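Local coordinates for Lmo1499 protein (Listeria monocytogenes, PDB 4IIW) that probably acts as a membrane-anchored lytic transglycosylase that cuts nascent peptidoglycan strands endolytically to end their elongation, at residues P89-T93 against D94-K98. Numbering follows the deposited sequence.
Sequences PAMNT and DQIVK
T93 O accepts from V97 N at 3.0 Å in the first turn of helix 93-102, with N92 as the N-cap where the loop following strand 83-87 passes into that helix. The T93–V97 bond is nearly linear, at 176°. It continues an i+4 pattern that begins one residue earlier, where I96 N donates to N92 O at 3.2 Å; N92 O also takes a weak bond from Q95 N. CB of T93 points away from 94-98, although it still touches D94 N. The OG1 of T93 is hydrogen-bonded to the backbone O of Y74 in a second subunit, while F68 and Y71 of helix 65-75 pack against T93 within the chain. M91, a selenomethionine one residue before the cap, makes the apolar part of the contact. Its chain runs extended through chi2 before bending at chi3, crossing Q95 at about a right angle and I96 more obliquely. M91 CG touches both, lying 3.8 Å from I96 CG1 and 3.9 Å from Q95 CB, and M91 SE also packs on I96 CG1 at 4.0 Å. The cap assignment of N92 rests on its side chain as well. With chi1 at 174°, the N92 amide is carried to D94, where N92 OD1 accepts from D94 N at 3.1 Å, a capping bond that is weak because its N-H...O angle is only 126°.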
loop_
_atom_site.group_PDB
_atom_site.type_symbol
_atom_site.label_atom_id
_atom_site.label_comp_id
_atom_site.label_asym_id
_atom_site.label_seq_id
_atom_site.Cartn_x
_atom_site.Cartn_y
_atom_site.Cartn_z
ATOM N N PRO B 89 3.874 13.333 18.452
ATOM C CA PRO B 89 3.672 13.355 17.016
ATOM C C PRO B 89 4.973 12.936 16.330
ATOM O O PRO B 89 6.053 13.060 16.904
ATOM C CB PRO B 89 3.317 14.821 16.709
ATOM C CG PRO B 89 3.460 15.574 17.998
ATOM C CD PRO B 89 4.117 14.677 18.992
ATOM N N ALA B 90 4.855 12.408 15.124
ATOM C CA ALA B 90 6.011 11.936 14.364
ATOM C C ALA B 90 6.607 10.662 14.967
ATOM O O ALA B 90 7.599 10.144 14.445
ATOM C CB ALA B 90 7.074 13.024 14.229
HETATM N N MSE B 91 6.011 10.181 16.066
HETATM C CA MSE B 91 6.415 8.933 16.701
HETATM C C MSE B 91 6.183 7.872 15.638
HETATM O O MSE B 91 5.108 7.789 15.048
HETATM C CB MSE B 91 5.574 8.663 17.968
HETATM C CG MSE B 91 5.767 7.289 18.642
HETATM SE SE MSE B 91 4.874 7.076 20.407
HETATM C CE MSE B 91 6.027 8.267 21.413
ATOM N N ASN B 92 7.224 7.111 15.354
ATOM C CA ASN B 92 7.174 6.068 14.366
ATOM C C ASN B 92 5.940 5.204 14.606
ATOM O O ASN B 92 5.663 4.836 15.741
ATOM C CB ASN B 92 8.450 5.229 14.459
ATOM C CG ASN B 92 8.414 4.032 13.557
ATOM O OD1 ASN B 92 8.303 2.898 14.034
ATOM N ND2 ASN B 92 8.438 4.268 12.233
ATOM N N THR B 93 5.210 4.886 13.535
ATOM C CA THR B 93 3.987 4.087 13.603
ATOM C C THR B 93 4.175 2.781 14.365
ATOM O O THR B 93 3.289 2.342 15.104
ATOM C CB THR B 93 3.482 3.729 12.163
ATOM O OG1 THR B 93 3.530 4.893 11.339
ATOM C CG2 THR B 93 2.052 3.138 12.174
ATOM N N ASP B 94 5.323 2.142 14.165
ATOM C CA ASP B 94 5.613 0.873 14.837
ATOM C C ASP B 94 5.609 1.042 16.346
ATOM O O ASP B 94 5.100 0.182 17.056
ATOM C CB ASP B 94 6.972 0.314 14.418
ATOM C CG ASP B 94 7.232 -1.060 14.997
ATOM O OD1 ASP B 94 6.326 -1.930 14.877
ATOM O OD2 ASP B 94 8.340 -1.278 15.563
ATOM N N GLN B 95 6.199 2.127 16.837
ATOM C CA GLN B 95 6.234 2.362 18.273
ATOM C C GLN B 95 4.839 2.593 18.798
ATOM O O GLN B 95 4.494 2.081 19.860
ATOM C CB GLN B 95 7.085 3.567 18.637
ATOM C CG GLN B 95 8.539 3.439 18.242
ATOM C CD GLN B 95 9.328 4.679 18.604
ATOM O OE1 GLN B 95 9.950 5.305 17.734
ATOM N NE2 GLN B 95 9.264 5.081 19.888
ATOM N N ILE B 96 4.027 3.350 18.062
ATOM C CA ILE B 96 2.692 3.650 18.543
ATOM C C ILE B 96 1.976 2.352 18.770
ATOM O O ILE B 96 1.546 2.046 19.876
ATOM C CB ILE B 96 1.876 4.502 17.575
ATOM C CG1 ILE B 96 2.545 5.862 17.351
ATOM C CG2 ILE B 96 0.500 4.720 18.139
ATOM C CD1 ILE B 96 1.924 6.694 16.225
ATOM N N VAL B 97 1.907 1.564 17.707
ATOM C CA VAL B 97 1.220 0.284 17.709
ATOM C C VAL B 97 1.778 -0.657 18.765
ATOM O O VAL B 97 1.036 -1.339 19.446
ATOM C CB VAL B 97 1.297 -0.315 16.296
ATOM C CG1 VAL B 97 0.772 -1.741 16.245
ATOM C CG2 VAL B 97 0.537 0.601 15.344
ATOM N N LYS B 98 3.084 -0.636 18.939
ATOM C CA LYS B 98 3.745 -1.517 19.900
ATOM C C LYS B 98 3.331 -1.183 21.355
ATOM O O LYS B 98 3.137 -2.087 22.157
ATOM C CB LYS B 98 5.261 -1.448 19.689
ATOM C CG LYS B 98 5.926 -2.830 19.578
ATOM C CD LYS B 98 7.230 -2.756 18.729
ATOM C CE LYS B 98 7.693 -4.140 18.231
ATOM N NZ LYS B 98 8.884 -4.054 17.325
#